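Local coordinates for biofilm-associated surface protein (Staphylococcus aureus, PDB 7C7U), which is a calcium-binding, cell wall-anchored surface protein that takes part in biofilm formation and probably acts as a switch for functional amyloid assembly, at residues G25-Y30 / K176-S181; N68-D73 / V167-S172; S519-P524 / N539-S544. All coordinates share one frame; numbering follows the deposited sequence.

In the fold
Interactions 1 and 2 are neighbours in one mixed sheet of the N-terminal part, their centres 9 Å apart. Strands 163-171 and 176-178 follow each other in the chain and pair antiparallel, so a contact on each joins 26-27, 176-178, 163-171 and 70-76 into a continuous array. Direct touches tie the two together: Asn29 ND2 lies 2.9 Å from Tyr70 OH, and Ser181 OG lies 2.9 Å from Val169 N. Gly25 of interaction 1 and a bound calcium ion are about 14 Å apart, too far to touch. Interaction 3 is remote, its centre about 55 Å from that of interaction 1, and belongs to the C-terminal beta domains beyond the calcium-rich segment of residues 389-433.

Interaction 1 (G25-Y30 / K176-S181); sequences GYTDNY and KIVRTS
Tyr26 and Thr27 pair in parallel with Ile177 and Val178, and three backbone bonds hold the ladder. Ile177 N donates to Gly25 O at 2.8 Å, Thr27 N to Ile177 O at 2.9 Å, and Arg179 N to Thr27 O. Where the strands end, a water continues the link by accepting from Asn29 N and Thr180 N.

The ionic contact is a side-on grip. Arg179 NE reaches Asp28 OD2 at 3.0 Å and Arg179 NH2 reaches Asp28 OD1 at 3.2 Å; both nitrogens approach from above the carboxylate plane, which is turned only 21° from the guanidinium. A bend at chi3 (-23°) brings the guanidinium alongside the acid, with Tyr26 CB over one of its faces.

Apolar contact lies on the Tyr26 and Ile177 face, where the two side chains run side by side and Tyr26 CD1 meets Ile177 CB at 3.7 Å. Ile177 O lies at the ring edge. On the Thr27 side, its CG2 packs on Lys176 CB, and the extended lysine chain passes Tyr26 O with CD at 3.3 Å.

Strand 163-171 flanks 176-178 on its other side, with Ile177 against Phe168 and Val178 against Val169, so 26-27 extends the sheet by one short parallel strand.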
loop_
_atom_site.group_PDB
_atom_site.type_symbol
_atom_site.label_atom_id
_atom_site.label_comp_id
_atom_site.label_asym_id
_atom_site.label_seq_id
_atom_site.Cartn_x
_atom_site.Cartn_y
_atom_site.Cartn_z
ATOM N N GLY A 25 -1.449 -1.176 5.760
ATOM C CA GLY A 25 -2.348 -0.088 5.439
ATOM C C GLY A 25 -2.438 0.916 6.575
ATOM O O GLY A 25 -1.870 0.748 7.657
ATOM N N TYR A 26 -3.189 1.985 6.320
ATOM C CA TYR A 26 -3.361 3.073 7.274
ATOM C C TYR A 26 -4.786 3.111 7.822
ATOM O O TYR A 26 -5.751 2.773 7.127
ATOM C CB TYR A 26 -3.043 4.432 6.634
ATOM C CG TYR A 26 -1.569 4.730 6.431
ATOM C CD1 TYR A 26 -0.702 4.850 7.512
ATOM C CD2 TYR A 26 -1.052 4.918 5.152
ATOM C CE1 TYR A 26 0.650 5.136 7.320
ATOM C CE2 TYR A 26 0.290 5.196 4.949
ATOM C CZ TYR A 26 1.138 5.307 6.034
ATOM O OH TYR A 26 2.471 5.593 5.828
ATOM N N THR A 27 -4.901 3.534 9.081
ATOM C CA THR A 27 -6.167 3.881 9.709
ATOM C C THR A 27 -6.010 5.238 10.379
ATOM O O THR A 27 -4.895 5.676 10.666
ATOM C CB THR A 27 -6.612 2.856 10.759
ATOM O OG1 THR A 27 -7.919 3.203 11.236
ATOM C CG2 THR A 27 -5.649 2.866 11.943
ATOM N N ASP A 28 -7.130 5.918 10.604
ATOM C CA ASP A 28 -7.110 7.227 11.243
ATOM C C ASP A 28 -7.525 7.124 12.704
ATOM O O ASP A 28 -8.476 6.416 13.050
ATOM C CB ASP A 28 -8.016 8.222 10.514
ATOM C CG ASP A 28 -7.611 8.421 9.067
ATOM O OD1 ASP A 28 -8.090 7.653 8.204
ATOM O OD2 ASP A 28 -6.805 9.337 8.793
ATOM N N ASN A 29 -6.768 7.808 13.560
ATOM C CA ASN A 29 -7.131 8.001 14.958
ATOM C C ASN A 29 -6.377 9.256 15.396
ATOM O O ASN A 29 -5.176 9.192 15.685
ATOM C CB ASN A 29 -6.779 6.792 15.814
ATOM C CG ASN A 29 -7.231 6.943 17.267
ATOM O OD1 ASN A 29 -7.364 8.055 17.777
ATOM N ND2 ASN A 29 -7.450 5.815 17.940
ATOM N N TYR A 30 -7.093 10.382 15.436
ATOM C CA TYR A 30 -6.485 11.689 15.653
ATOM C C TYR A 30 -6.031 11.912 17.085
ATOM O O TYR A 30 -5.467 12.974 17.374
ATOM C CB TYR A 30 -7.459 12.785 15.221
ATOM C CG TYR A 30 -7.986 12.571 13.816
ATOM C CD1 TYR A 30 -9.302 12.174 13.601
ATOM C CD2 TYR A 30 -7.160 12.737 12.702
ATOM C CE1 TYR A 30 -9.792 11.963 12.317
ATOM C CE2 TYR A 30 -7.643 12.527 11.411
ATOM C CZ TYR A 30 -8.963 12.140 11.231
ATOM O OH TYR A 30 -9.471 11.926 9.969
ATOM N N LYS A 176 -3.309 -1.989 11.204
ATOM C CA LYS A 176 -3.045 -0.803 10.400
ATOM C C LYS A 176 -2.211 0.199 11.183
ATOM O O LYS A 176 -2.188 0.192 12.417
ATOM C CB LYS A 176 -4.342 -0.135 9.931
ATOM C CG LYS A 176 -5.253 -1.080 9.160
ATOM C CD LYS A 176 -6.073 -0.306 8.159
ATOM C CE LYS A 176 -6.654 -1.223 7.096
ATOM N NZ LYS A 176 -7.261 -0.426 6.003
ATOM N N ILE A 177 -1.541 1.082 10.439
ATOM C CA ILE A 177 -0.752 2.164 11.022
ATOM C C ILE A 177 -1.656 3.366 11.254
ATOM O O ILE A 177 -2.342 3.828 10.333
ATOM C CB ILE A 177 0.430 2.543 10.113
ATOM C CG1 ILE A 177 1.347 1.340 9.885
ATOM C CG2 ILE A 177 1.211 3.720 10.704
ATOM C CD1 ILE A 177 2.314 1.539 8.739
ATOM N N VAL A 178 -1.654 3.866 12.486
ATOM C CA VAL A 178 -2.311 5.120 12.841
ATOM C C VAL A 178 -1.580 6.249 12.121
ATOM O O VAL A 178 -0.436 6.568 12.457
ATOM C CB VAL A 178 -2.316 5.338 14.356
ATOM C CG1 VAL A 178 -3.076 6.618 14.714
ATOM C CG2 VAL A 178 -2.892 4.110 15.064
ATOM N N ARG A 179 -2.255 6.873 11.151
ATOM C CA ARG A 179 -1.577 7.750 10.199
ATOM C C ARG A 179 -0.793 8.856 10.898
ATOM O O ARG A 179 0.368 9.119 10.556
ATOM C CB ARG A 179 -2.607 8.335 9.233
ATOM C CG ARG A 179 -2.075 9.335 8.218
ATOM C CD ARG A 179 -3.209 9.811 7.303
ATOM N NE ARG A 179 -4.306 8.846 7.262
ATOM C CZ ARG A 179 -4.524 7.989 6.268
ATOM N NH1 ARG A 179 -3.725 7.976 5.208
ATOM N NH2 ARG A 179 -5.546 7.142 6.329
ATOM N N THR A 180 -1.386 9.490 11.905
ATOM C CA THR A 180 -0.748 10.645 12.522
ATOM C C THR A 180 0.390 10.271 13.462
ATOM O O THR A 180 1.117 11.162 13.907
ATOM C CB THR A 180 -1.787 11.473 13.284
ATOM O OG1 THR A 180 -2.536 10.612 14.149
ATOM C CG2 THR A 180 -2.744 12.131 12.310
ATOM N N SER A 181 0.577 8.989 13.760
ATOM C CA SER A 181 1.624 8.569 14.682
ATOM C C SER A 181 2.965 8.325 14.000
ATOM O O SER A 181 3.981 8.204 14.694
ATOM C CB SER A 181 1.207 7.289 15.403
ATOM O OG SER A 181 1.307 6.181 14.535
HETATM O O HOH W 1 -4.417 8.927 12.602
#

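Interaction 2 (N68-D73 / V167-S172); sequences NRYKID and VFVRDS
Arg69 O is gripped twice by Ser172: OG donates at 2.7 Å and the backbone N at 3.0 Å. With OG placed between the backbone N and the carbonyl carbon (chi1 70°), the hydroxyl comes round beside its own N-H, and the pair fastens the end of the ladder, just before strand 70-76 begins and just after 163-171 ends.

Next to it, Arg69 holds Asp171 side-on. NE meets Asp171 OD1 at 3.0 Å, within the guanidinium plane but from above the carboxylate; NH2 meets Asp171 OD2 at 2.7 Å on the syn side, but in a bent bond tilted out of the guanidinium plane. The arginine chain, extended from CG to NE, runs past the Tyr70 ring with CD over one ring face, while Tyr70 OH, hydrogen-bonded to Asn29 ND2, sits over the centre of the guanidinium. Glu174 N gives Asp171 OD1 a second donor.

Inward, antiparallel backbone bonds join Lys71 with Arg170 and Asp73 with Phe168, each hydrogen-bonded pair exchanging two bonds. On their face, Asp73 CB lies over the Phe168 ring, 3.9 Å from its centroid, a CH-pi contact. Asp73 OD2 makes a looser salt bridge with Arg170 NE at 3.5 Å; Arg170, bonded more strongly to Glu115, probably offsets the like charges of Asp73 and Glu115. On the opposite face Tyr70 CB packs on Val169 CG1 at 3.8 Å, and Ile72 CG2 approaches Val167 CG2.

Strand 113-117 pairs with the far edge of 70-76, while 176-178 and 183-187 pair with 163-171; Leu57 of strand 52-61 meets Ile72 and Val167.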
loop_
_atom_site.group_PDB
_atom_site.type_symbol
_atom_site.label_atom_id
_atom_site.label_comp_id
_atom_site.label_asym_id
_atom_site.label_seq_id
_atom_site.Cartn_x
_atom_site.Cartn_y
_atom_site.Cartn_z
ATOM N N ASN A 68 -4.817 -2.559 25.688
ATOM C CA ASN A 68 -3.651 -2.958 24.913
ATOM C C ASN A 68 -3.927 -2.968 23.414
ATOM O O ASN A 68 -3.201 -3.624 22.660
ATOM C CB ASN A 68 -3.138 -4.325 25.378
ATOM C CG ASN A 68 -4.136 -5.441 25.135
ATOM O OD1 ASN A 68 -5.334 -5.281 25.378
ATOM N ND2 ASN A 68 -3.647 -6.578 24.649
ATOM N N ARG A 69 -4.969 -2.261 22.965
ATOM C CA ARG A 69 -5.283 -2.253 21.541
ATOM C C ARG A 69 -4.158 -1.629 20.726
ATOM O O ARG A 69 -3.774 -2.159 19.677
ATOM C CB ARG A 69 -6.585 -1.501 21.278
ATOM C CG ARG A 69 -6.976 -1.495 19.805
ATOM C CD ARG A 69 -8.179 -0.615 19.536
ATOM N NE ARG A 69 -8.461 -0.524 18.108
ATOM C CZ ARG A 69 -9.564 0.015 17.596
ATOM N NH1 ARG A 69 -10.494 0.512 18.402
ATOM N NH2 ARG A 69 -9.737 0.053 16.281
ATOM N N TYR A 70 -3.597 -0.519 21.200
ATOM C CA TYR A 70 -2.637 0.245 20.416
ATOM C C TYR A 70 -1.222 -0.047 20.893
ATOM O O TYR A 70 -0.934 0.015 22.094
ATOM C CB TYR A 70 -2.950 1.737 20.489
ATOM C CG TYR A 70 -4.238 2.082 19.785
ATOM C CD1 TYR A 70 -4.341 1.967 18.413
ATOM C CD2 TYR A 70 -5.359 2.498 20.497
ATOM C CE1 TYR A 70 -5.511 2.267 17.758
ATOM C CE2 TYR A 70 -6.551 2.802 19.843
ATOM C CZ TYR A 70 -6.615 2.686 18.475
ATOM O OH TYR A 70 -7.778 2.977 17.800
ATOM N N LYS A 71 -0.343 -0.348 19.944
ATOM C CA LYS A 71 1.012 -0.796 20.213
ATOM C C LYS A 71 2.019 0.189 19.638
ATOM O O LYS A 71 1.721 0.946 18.716
ATOM C CB LYS A 71 1.263 -2.177 19.595
ATOM C CG LYS A 71 0.153 -3.198 19.835
ATOM C CD LYS A 71 0.489 -4.033 21.057
ATOM C CE LYS A 71 -0.656 -4.946 21.448
ATOM N NZ LYS A 71 -0.490 -5.424 22.855
ATOM N N ILE A 72 3.226 0.165 20.189
ATOM C CA ILE A 72 4.348 0.916 19.641
ATOM C C ILE A 72 5.176 -0.047 18.799
ATOM O O ILE A 72 5.582 -1.112 19.278
ATOM C CB ILE A 72 5.183 1.553 20.759
ATOM C CG1 ILE A 72 4.359 2.619 21.483
ATOM C CG2 ILE A 72 6.472 2.142 20.213
ATOM C CD1 ILE A 72 5.059 3.120 22.729
ATOM N N ASP A 73 5.398 0.300 17.536
ATOM C CA ASP A 73 6.147 -0.550 16.619
ATOM C C ASP A 73 7.411 0.159 16.176
ATOM O O ASP A 73 7.361 1.308 15.724
ATOM C CB ASP A 73 5.320 -0.944 15.388
ATOM C CG ASP A 73 4.455 -2.132 15.658
ATOM O OD1 ASP A 73 4.309 -2.445 16.852
ATOM O OD2 ASP A 73 3.960 -2.782 14.705
ATOM N N VAL A 167 9.011 4.304 13.138
ATOM C CA VAL A 167 8.274 4.089 14.371
ATOM C C VAL A 167 6.835 4.535 14.123
ATOM O O VAL A 167 6.578 5.472 13.358
ATOM C CB VAL A 167 8.942 4.828 15.566
ATOM C CG1 VAL A 167 8.837 6.345 15.418
ATOM C CG2 VAL A 167 8.364 4.370 16.876
ATOM N N PHE A 168 5.893 3.833 14.736
ATOM C CA PHE A 168 4.488 4.198 14.613
ATOM C C PHE A 168 3.694 3.440 15.665
ATOM O O PHE A 168 4.179 2.483 16.280
ATOM C CB PHE A 168 3.941 3.893 13.208
ATOM C CG PHE A 168 4.198 2.484 12.742
ATOM C CD1 PHE A 168 5.409 2.152 12.138
ATOM C CD2 PHE A 168 3.220 1.496 12.862
ATOM C CE1 PHE A 168 5.658 0.857 11.692
ATOM C CE2 PHE A 168 3.456 0.196 12.403
ATOM C CZ PHE A 168 4.680 -0.122 11.823
ATOM N N VAL A 169 2.463 3.892 15.859
ATOM C CA VAL A 169 1.472 3.175 16.645
ATOM C C VAL A 169 0.686 2.273 15.697
ATOM O O VAL A 169 0.222 2.721 14.643
ATOM C CB VAL A 169 0.542 4.154 17.385
ATOM C CG1 VAL A 169 -0.591 3.413 18.084
ATOM C CG2 VAL A 169 1.339 4.978 18.391
ATOM N N ARG A 170 0.570 0.997 16.052
ATOM C CA ARG A 170 -0.217 0.044 15.282
ATOM C C ARG A 170 -1.530 -0.230 15.999
ATOM O O ARG A 170 -1.538 -0.524 17.198
ATOM C CB ARG A 170 0.535 -1.271 15.075
ATOM C CG ARG A 170 -0.134 -2.216 14.027
ATOM C CD ARG A 170 0.693 -3.480 13.798
ATOM N NE ARG A 170 0.843 -4.282 15.016
ATOM C CZ ARG A 170 0.035 -5.277 15.379
ATOM N NH1 ARG A 170 0.271 -5.938 16.505
ATOM N NH2 ARG A 170 -0.988 -5.642 14.606
ATOM N N ASP A 171 -2.631 -0.127 15.260
ATOM C CA ASP A 171 -3.946 -0.596 15.699
ATOM C C ASP A 171 -3.933 -2.110 15.578
ATOM O O ASP A 171 -4.006 -2.655 14.474
ATOM C CB ASP A 171 -5.040 0.042 14.846
ATOM C CG ASP A 171 -6.469 -0.374 15.255
ATOM O OD1 ASP A 171 -6.658 -1.408 15.938
ATOM O OD2 ASP A 171 -7.408 0.353 14.865
ATOM N N SER A 172 -3.820 -2.807 16.710
ATOM C CA SER A 172 -3.702 -4.261 16.648
ATOM C C SER A 172 -5.021 -4.931 16.288
ATOM O O SER A 172 -5.015 -6.096 15.876
ATOM C CB SER A 172 -3.183 -4.826 17.966
ATOM O OG SER A 172 -4.159 -4.693 18.974
#

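Interaction 3 (S519-P524 / N539-S544); sequences SKLPAP and NGTSGS
Leu521 and Thr541 meet at about a right angle, methyl to methyl, where the linker entering a C-terminal beta domain passes the type II beta turn formed by Thr541 to Ser544. Leu521 CD1 lies 3.8 Å from Thr541 CG2 and 4.1 Å from Ser544 CB, so one branch of the leucine touches both ends of the turn. Farther along, Pro524 CB comes to 3.2 Å from Asn539 O, the proline ring edging onto the backbone just before Gly540. The direct contact is therefore small and apolar in character, apart from that carbonyl.

A water bridges the two backbones: it donates to Pro522 O at 2.9 Å and accepts from Thr541 N at 2.9 Å, giving both groups a partner.

Around this first shell, Thr541 OG1, anti to its own N (chi1 -172°), is bonded to Asp445 OD2, which leaves the methyl CG2 to meet the leucine, and Ser542 N bonds Asp445 OD1, so a single aspartate of the preceding domain holds two successive residues. Gly543 takes the positive phi of the third turn position. Asn539 ND2 bonds Asn527 OD1 and Ser525 OG.

Strand 591-600 lies against Leu521 and Pro524, strand 581-588 against Pro524 and Ser544, and strand 437-442 against Pro522 and Thr541, which places the contact at the junction of two beta domains. Within the turn, Thr541 O accepts from both Ser544 N at 3.1 Å and Ser544 OG at 2.7 Å, the hydroxyl lying in the carbonyl plane on a lone pair.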
loop_
_atom_site.group_PDB
_atom_site.type_symbol
_atom_site.label_atom_id
_atom_site.label_comp_id
_atom_site.label_asym_id
_atom_site.label_seq_id
_atom_site.Cartn_x
_atom_site.Cartn_y
_atom_site.Cartn_z
ATOM N N SER A 519 -32.119 -25.290 -34.599
ATOM C CA SER A 519 -32.116 -26.749 -34.652
ATOM C C SER A 519 -30.880 -27.362 -34.002
ATOM O O SER A 519 -30.802 -28.592 -33.914
ATOM C CB SER A 519 -32.224 -27.234 -36.104
ATOM O OG SER A 519 -31.100 -26.824 -36.863
ATOM N N LYS A 520 -29.937 -26.543 -33.531
ATOM C CA LYS A 520 -28.696 -27.019 -32.923
ATOM C C LYS A 520 -28.798 -27.089 -31.398
ATOM O O LYS A 520 -29.688 -26.498 -30.779
ATOM C CB LYS A 520 -27.534 -26.116 -33.306
ATOM C CG LYS A 520 -27.063 -26.293 -34.737
ATOM C CD LYS A 520 -25.960 -25.309 -35.082
ATOM C CE LYS A 520 -25.542 -25.439 -36.540
ATOM N NZ LYS A 520 -24.978 -24.157 -37.051
ATOM N N LEU A 521 -27.847 -27.804 -30.790
ATOM C CA LEU A 521 -27.790 -27.961 -29.338
ATOM C C LEU A 521 -26.378 -27.641 -28.862
ATOM O O LEU A 521 -25.503 -28.517 -28.837
ATOM C CB LEU A 521 -28.216 -29.368 -28.918
ATOM C CG LEU A 521 -28.173 -29.652 -27.419
ATOM C CD1 LEU A 521 -29.026 -28.653 -26.635
ATOM C CD2 LEU A 521 -28.588 -31.089 -27.133
ATOM N N PRO A 522 -26.124 -26.397 -28.471
ATOM C CA PRO A 522 -24.777 -26.024 -28.029
ATOM C C PRO A 522 -24.432 -26.647 -26.684
ATOM O O PRO A 522 -25.300 -27.059 -25.911
ATOM C CB PRO A 522 -24.845 -24.494 -27.933
ATOM C CG PRO A 522 -26.267 -24.195 -27.646
ATOM C CD PRO A 522 -27.069 -25.268 -28.390
ATOM N N ALA A 523 -23.132 -26.714 -26.419
ATOM C CA ALA A 523 -22.674 -27.178 -25.123
ATOM C C ALA A 523 -23.175 -26.227 -24.038
ATOM O O ALA A 523 -23.273 -25.017 -24.270
ATOM C CB ALA A 523 -21.146 -27.267 -25.093
ATOM N N PRO A 524 -23.566 -26.740 -22.875
ATOM C CA PRO A 524 -23.888 -25.843 -21.758
ATOM C C PRO A 524 -22.610 -25.299 -21.123
ATOM O O PRO A 524 -21.516 -25.528 -21.652
ATOM C CB PRO A 524 -24.668 -26.750 -20.796
ATOM C CG PRO A 524 -24.118 -28.121 -21.069
ATOM C CD PRO A 524 -23.751 -28.160 -22.527
ATOM N N ASN A 539 -25.728 -22.963 -17.309
ATOM C CA ASN A 539 -26.313 -22.157 -18.375
ATOM C C ASN A 539 -26.435 -23.008 -19.631
ATOM O O ASN A 539 -25.546 -23.810 -19.935
ATOM C CB ASN A 539 -25.462 -20.914 -18.670
ATOM C CG ASN A 539 -25.055 -20.180 -17.409
ATOM O OD1 ASN A 539 -25.880 -19.547 -16.762
ATOM N ND2 ASN A 539 -23.783 -20.291 -17.037
ATOM N N GLY A 540 -27.528 -22.826 -20.360
ATOM C CA GLY A 540 -27.761 -23.620 -21.558
ATOM C C GLY A 540 -29.068 -23.218 -22.192
ATOM O O GLY A 540 -29.837 -22.413 -21.649
ATOM N N THR A 541 -29.317 -23.785 -23.365
ATOM C CA THR A 541 -30.502 -23.373 -24.097
ATOM C C THR A 541 -31.778 -23.778 -23.353
ATOM O O THR A 541 -31.844 -24.803 -22.663
ATOM C CB THR A 541 -30.486 -23.935 -25.519
ATOM O OG1 THR A 541 -31.572 -23.361 -26.253
ATOM C CG2 THR A 541 -30.628 -25.431 -25.511
ATOM N N SER A 542 -32.805 -22.957 -23.516
ATOM C CA SER A 542 -34.049 -23.168 -22.795
ATOM C C SER A 542 -34.695 -24.485 -23.227
ATOM O O SER A 542 -34.684 -24.851 -24.408
ATOM C CB SER A 542 -34.981 -21.985 -23.050
ATOM O OG SER A 542 -36.191 -22.121 -22.340
ATOM N N GLY A 543 -35.240 -25.215 -22.251
ATOM C CA GLY A 543 -35.845 -26.507 -22.496
ATOM C C GLY A 543 -34.883 -27.672 -22.625
ATOM O O GLY A 543 -35.337 -28.818 -22.697
ATOM N N SER A 544 -33.576 -27.429 -22.671
ATOM C CA SER A 544 -32.613 -28.519 -22.610
ATOM C C SER A 544 -32.413 -28.963 -21.165
ATOM O O SER A 544 -32.557 -28.180 -20.225
ATOM C CB SER A 544 -31.269 -28.098 -23.214
ATOM O OG SER A 544 -30.563 -27.215 -22.349
HETATM O O HOH W 2 -27.424 -25.527 -24.631
#